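KLLA0E08119p (Kluyveromyces lactis, PDB 3VA7) is the urea carboxylase part of a longer urea-degrading enzyme and probably carboxylates urea with bicarbonate and ATP, using biotin as carboxyl carrier. Local coordinates at residues 529-541 against 576-590. Residues are numbered along the deposited sequence; the frame is centred on the assembly and turned at random.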
loop_
_atom_site.group_PDB
_atom_site.type_symbol
_atom_site.label_atom_id
_atom_site.label_comp_id
_atom_site.label_asym_id
_atom_site.label_seq_id
_atom_site.Cartn_x
_atom_site.Cartn_y
_atom_site.Cartn_z
ATOM N N ALA A 529 -7.550 -9.119 -13.311
ATOM C CA ALA A 529 -8.955 -9.468 -13.285
ATOM C C ALA A 529 -9.453 -9.211 -11.870
ATOM O O ALA A 529 -8.638 -8.926 -11.004
ATOM C CB ALA A 529 -9.097 -10.959 -13.640
ATOM N N LEU A 530 -10.758 -9.322 -11.610
ATOM C CA LEU A 530 -11.228 -9.173 -10.220
ATOM C C LEU A 530 -11.536 -10.500 -9.553
ATOM O O LEU A 530 -12.197 -11.365 -10.119
ATOM C CB LEU A 530 -12.459 -8.266 -10.113
ATOM C CG LEU A 530 -12.384 -6.829 -10.691
ATOM C CD1 LEU A 530 -13.763 -6.165 -10.663
ATOM C CD2 LEU A 530 -11.295 -5.977 -9.980
ATOM N N GLU A 531 -11.035 -10.669 -8.343
ATOM C CA GLU A 531 -11.442 -11.765 -7.506
ATOM C C GLU A 531 -12.604 -11.266 -6.691
ATOM O O GLU A 531 -12.465 -10.264 -5.935
ATOM C CB GLU A 531 -10.318 -12.168 -6.552
ATOM C CG GLU A 531 -10.745 -13.160 -5.508
ATOM C CD GLU A 531 -9.556 -13.823 -4.868
ATOM O OE1 GLU A 531 -9.249 -13.497 -3.696
ATOM O OE2 GLU A 531 -8.909 -14.673 -5.526
ATOM N N ILE A 532 -13.741 -11.955 -6.865
ATOM C CA ILE A 532 -14.924 -11.748 -6.036
ATOM C C ILE A 532 -14.997 -12.797 -4.953
ATOM O O ILE A 532 -14.938 -13.971 -5.236
ATOM C CB ILE A 532 -16.209 -11.780 -6.887
ATOM C CG1 ILE A 532 -16.398 -10.414 -7.531
ATOM C CG2 ILE A 532 -17.482 -12.078 -6.064
ATOM C CD1 ILE A 532 -16.273 -10.390 -8.995
ATOM N N THR A 533 -15.187 -12.360 -3.724
ATOM C CA THR A 533 -15.319 -13.261 -2.613
ATOM C C THR A 533 -16.690 -13.112 -1.938
ATOM O O THR A 533 -17.002 -12.028 -1.453
ATOM C CB THR A 533 -14.262 -12.924 -1.506
ATOM O OG1 THR A 533 -12.965 -12.657 -2.085
ATOM C CG2 THR A 533 -14.231 -14.019 -0.382
ATOM N N LEU A 534 -17.439 -14.216 -1.821
ATOM C CA LEU A 534 -18.765 -14.295 -1.132
ATOM C C LEU A 534 -19.956 -13.541 -1.785
ATOM O O LEU A 534 -20.995 -14.129 -1.945
ATOM C CB LEU A 534 -18.671 -14.039 0.351
ATOM C CG LEU A 534 -17.961 -15.163 1.135
ATOM C CD1 LEU A 534 -17.813 -14.743 2.626
ATOM C CD2 LEU A 534 -18.629 -16.534 1.020
ATOM N N ASN A 535 -19.796 -12.284 -2.190
ATOM C CA ASN A 535 -20.742 -11.631 -3.099
ATOM C C ASN A 535 -20.086 -10.479 -3.838
ATOM O O ASN A 535 -19.184 -9.831 -3.298
ATOM C CB ASN A 535 -22.001 -11.132 -2.366
ATOM C CG ASN A 535 -21.672 -10.240 -1.210
ATOM O OD1 ASN A 535 -21.464 -10.713 -0.078
ATOM N ND2 ASN A 535 -21.652 -8.926 -1.467
ATOM N N GLY A 536 -20.536 -10.214 -5.054
ATOM C CA GLY A 536 -19.776 -9.345 -5.936
ATOM C C GLY A 536 -20.261 -7.924 -5.981
ATOM O O GLY A 536 -21.159 -7.564 -5.259
ATOM N N PRO A 537 -19.644 -7.102 -6.833
ATOM C CA PRO A 537 -19.913 -5.659 -6.998
ATOM C C PRO A 537 -21.008 -5.413 -8.008
ATOM O O PRO A 537 -21.321 -6.321 -8.764
ATOM C CB PRO A 537 -18.619 -5.173 -7.639
ATOM C CG PRO A 537 -18.204 -6.338 -8.510
ATOM C CD PRO A 537 -18.483 -7.535 -7.640
ATOM N N LYS A 538 -21.583 -4.219 -8.062
ATOM C CA LYS A 538 -22.295 -3.857 -9.285
ATOM C C LYS A 538 -21.492 -2.769 -9.954
ATOM O O LYS A 538 -21.070 -1.830 -9.301
ATOM C CB LYS A 538 -23.817 -3.529 -9.126
ATOM C CG LYS A 538 -24.341 -3.031 -7.762
ATOM C CD LYS A 538 -25.742 -3.624 -7.278
ATOM C CE LYS A 538 -26.932 -3.464 -8.287
ATOM N NZ LYS A 538 -27.115 -2.096 -8.915
ATOM N N LEU A 539 -21.250 -2.924 -11.248
ATOM C CA LEU A 539 -20.361 -2.036 -11.949
ATOM C C LEU A 539 -21.053 -1.331 -13.107
ATOM O O LEU A 539 -21.812 -1.945 -13.827
ATOM C CB LEU A 539 -19.173 -2.826 -12.502
ATOM C CG LEU A 539 -18.445 -3.842 -11.617
ATOM C CD1 LEU A 539 -17.407 -4.562 -12.499
ATOM C CD2 LEU A 539 -17.804 -3.161 -10.390
ATOM N N LEU A 540 -20.766 -0.049 -13.292
ATOM C CA LEU A 540 -21.245 0.685 -14.439
ATOM C C LEU A 540 -20.109 0.808 -15.445
ATOM O O LEU A 540 -19.011 1.212 -15.115
ATOM C CB LEU A 540 -21.756 2.068 -14.018
ATOM C CG LEU A 540 -22.104 3.188 -15.030
ATOM C CD1 LEU A 540 -22.868 2.654 -16.237
ATOM C CD2 LEU A 540 -22.923 4.295 -14.336
ATOM N N PHE A 541 -20.375 0.441 -16.680
ATOM C CA PHE A 541 -19.339 0.488 -17.671
ATOM C C PHE A 541 -19.480 1.754 -18.500
ATOM O O PHE A 541 -20.592 2.076 -18.956
ATOM C CB PHE A 541 -19.407 -0.753 -18.545
ATOM C CG PHE A 541 -18.663 -1.915 -17.992
ATOM C CD1 PHE A 541 -17.387 -2.225 -18.457
ATOM C CD2 PHE A 541 -19.222 -2.705 -17.012
ATOM C CE1 PHE A 541 -16.697 -3.307 -17.953
ATOM C CE2 PHE A 541 -18.530 -3.790 -16.486
ATOM C CZ PHE A 541 -17.279 -4.087 -16.940
ATOM N N ILE A 576 -24.952 -2.007 -16.733
ATOM C CA ILE A 576 -24.656 -2.382 -15.385
ATOM C C ILE A 576 -24.544 -3.902 -15.284
ATOM O O ILE A 576 -25.538 -4.637 -15.457
ATOM C CB ILE A 576 -25.673 -1.810 -14.402
ATOM C CG1 ILE A 576 -25.550 -0.278 -14.394
ATOM C CG2 ILE A 576 -25.499 -2.459 -13.017
ATOM C CD1 ILE A 576 -26.824 0.447 -14.043
ATOM N N LEU A 577 -23.307 -4.341 -15.026
ATOM C CA LEU A 577 -22.979 -5.726 -14.673
ATOM C C LEU A 577 -23.098 -5.835 -13.192
ATOM O O LEU A 577 -22.668 -4.960 -12.477
ATOM C CB LEU A 577 -21.554 -6.091 -15.125
ATOM C CG LEU A 577 -20.906 -7.429 -14.707
ATOM C CD1 LEU A 577 -21.650 -8.646 -15.230
ATOM C CD2 LEU A 577 -19.438 -7.487 -15.173
ATOM N N SER A 578 -23.705 -6.896 -12.717
ATOM C CA SER A 578 -23.822 -7.087 -11.288
ATOM C C SER A 578 -23.662 -8.570 -10.953
ATOM O O SER A 578 -24.325 -9.424 -11.551
ATOM C CB SER A 578 -25.171 -6.537 -10.805
ATOM O OG SER A 578 -25.688 -7.288 -9.712
ATOM N N VAL A 579 -22.766 -8.880 -10.024
ATOM C CA VAL A 579 -22.635 -10.257 -9.591
ATOM C C VAL A 579 -22.939 -10.425 -8.122
ATOM O O VAL A 579 -22.429 -9.722 -7.292
ATOM C CB VAL A 579 -21.344 -11.017 -10.145
ATOM C CG1 VAL A 579 -20.398 -10.117 -10.956
ATOM C CG2 VAL A 579 -20.664 -11.846 -9.083
ATOM N N GLY A 580 -23.839 -11.360 -7.837
ATOM C CA GLY A 580 -24.500 -11.449 -6.562
ATOM C C GLY A 580 -23.787 -12.339 -5.615
ATOM O O GLY A 580 -22.608 -12.236 -5.477
ATOM N N LYS A 581 -24.515 -13.232 -4.971
ATOM C CA LYS A 581 -23.985 -14.029 -3.888
ATOM C C LYS A 581 -23.425 -15.295 -4.500
ATOM O O LYS A 581 -23.939 -15.784 -5.512
ATOM C CB LYS A 581 -25.122 -14.335 -2.926
ATOM C CG LYS A 581 -24.739 -14.943 -1.590
ATOM C CD LYS A 581 -26.001 -15.006 -0.668
ATOM C CE LYS A 581 -25.692 -15.641 0.729
ATOM N NZ LYS A 581 -25.823 -17.156 0.704
ATOM N N VAL A 582 -22.345 -15.802 -3.927
ATOM C CA VAL A 582 -21.785 -17.059 -4.359
ATOM C C VAL A 582 -22.499 -18.217 -3.615
ATOM O O VAL A 582 -22.352 -18.376 -2.402
ATOM C CB VAL A 582 -20.231 -17.108 -4.192
ATOM C CG1 VAL A 582 -19.635 -18.372 -4.845
ATOM C CG2 VAL A 582 -19.555 -15.847 -4.766
ATOM N N THR A 583 -23.261 -19.023 -4.361
ATOM C CA THR A 583 -24.070 -20.117 -3.806
ATOM C C THR A 583 -23.214 -21.354 -3.586
ATOM O O THR A 583 -23.390 -22.093 -2.635
ATOM C CB THR A 583 -25.223 -20.379 -4.803
ATOM O OG1 THR A 583 -26.098 -19.277 -4.704
ATOM C CG2 THR A 583 -26.037 -21.675 -4.558
ATOM N N VAL A 584 -22.280 -21.604 -4.488
ATOM C CA VAL A 584 -21.526 -22.833 -4.391
ATOM C C VAL A 584 -20.109 -22.386 -4.499
ATOM O O VAL A 584 -19.770 -21.713 -5.453
ATOM C CB VAL A 584 -21.871 -23.864 -5.545
ATOM C CG1 VAL A 584 -21.392 -25.270 -5.153
ATOM C CG2 VAL A 584 -23.385 -23.860 -5.899
ATOM N N GLY A 585 -19.291 -22.749 -3.519
ATOM C CA GLY A 585 -17.915 -22.246 -3.433
ATOM C C GLY A 585 -17.857 -20.894 -2.742
ATOM O O GLY A 585 -18.896 -20.393 -2.273
ATOM N N CYS A 586 -16.667 -20.287 -2.722
ATOM C CA CYS A 586 -16.420 -19.003 -2.061
ATOM C C CYS A 586 -16.197 -17.849 -3.017
ATOM O O CYS A 586 -16.538 -16.710 -2.685
ATOM C CB CYS A 586 -15.168 -19.133 -1.177
ATOM S SG CYS A 586 -14.827 -17.796 0.036
ATOM N N ARG A 587 -15.629 -18.120 -4.191
ATOM C CA ARG A 587 -15.011 -17.050 -4.959
ATOM C C ARG A 587 -15.330 -17.218 -6.423
ATOM O O ARG A 587 -15.463 -18.378 -6.869
ATOM C CB ARG A 587 -13.459 -17.052 -4.769
ATOM C CG ARG A 587 -12.967 -16.007 -3.817
ATOM C CD ARG A 587 -11.521 -16.036 -3.418
ATOM N NE ARG A 587 -11.384 -16.913 -2.293
ATOM C CZ ARG A 587 -11.072 -16.557 -1.061
ATOM N NH1 ARG A 587 -10.835 -15.302 -0.739
ATOM N NH2 ARG A 587 -11.011 -17.502 -0.137
ATOM N N ALA A 588 -15.432 -16.098 -7.163
ATOM C CA ALA A 588 -15.547 -16.095 -8.621
ATOM C C ALA A 588 -14.627 -15.010 -9.203
ATOM O O ALA A 588 -14.046 -14.236 -8.437
ATOM C CB ALA A 588 -16.978 -15.829 -9.043
ATOM N N TYR A 589 -14.500 -14.940 -10.540
ATOM C CA TYR A 589 -13.512 -14.063 -11.195
ATOM C C TYR A 589 -14.098 -13.384 -12.332
ATOM O O TYR A 589 -14.719 -14.009 -13.183
ATOM C CB TYR A 589 -12.253 -14.835 -11.652
ATOM C CG TYR A 589 -11.590 -15.345 -10.440
ATOM C CD1 TYR A 589 -12.000 -16.562 -9.865
ATOM C CD2 TYR A 589 -10.634 -14.547 -9.768
ATOM C CE1 TYR A 589 -11.416 -16.987 -8.641
ATOM C CE2 TYR A 589 -10.050 -14.979 -8.588
ATOM C CZ TYR A 589 -10.460 -16.164 -8.003
ATOM O OH TYR A 589 -9.862 -16.582 -6.824
ATOM N N LEU A 590 -13.910 -12.079 -12.368
ATOM C CA LEU A 590 -14.514 -11.293 -13.412
ATOM C C LEU A 590 -13.463 -10.719 -14.304
ATOM O O LEU A 590 -12.753 -9.811 -13.885
ATOM C CB LEU A 590 -15.307 -10.187 -12.781
ATOM C CG LEU A 590 -15.650 -9.067 -13.739
ATOM C CD1 LEU A 590 -16.552 -9.572 -14.851
ATOM C CD2 LEU A 590 -16.321 -8.042 -12.910
#
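L530 and L590 exchange two backbone hydrogen bonds, the one from L590 N to L530 O being 2.9 Å long. I532 and A588 pair the same way, so strands 529-533 and 587-590 run antiparallel. A second pairing joins 538-541 to 576-582, where L539 N meets L577 O at 2.8 Å. The loop 534-537 and the corner at 583-586 carry the chain from one sheet to the other: L534 N bonds to C586 O and V582 N to L534 O, so one residue ties both arms together.

The two pairings belong to different antiparallel sheets packed against each other, consistent with a β-sandwich, in the A and B part of the carboxyltransferase domain. Apolar side chains fill the space between. L539 CD1 and L590 CD2 meet tip to tip across it at 3.7 Å, and branched I532 sets CG2 near V579 and V582 while CD1 reaches L590 CB. G536 suits its bend, because a β-carbon would collide with V579 O.

Polar groups gather on the face of E531, T533, R587 and Y589. A chi1 of 171° swings E531 CG away from the backbone N, and the extended chain runs alongside Y589; its OE2 accepts the phenol hydrogen of Y589 OH at the ring edge, carboxylate and ring planes 75° apart. OE1 makes a long salt bridge to R587 NH1 (3.8 Å), and R699 also pairs with it through a salt bridge. A phenylalanine in place of Y589 would probably leave buried OE2 with one hydrogen-bond donor fewer, M509 N remaining, and D510 N without its phenol acceptor. T533 CG2 lies over one face of the R587 guanidinium, 3.6 Å from NH1.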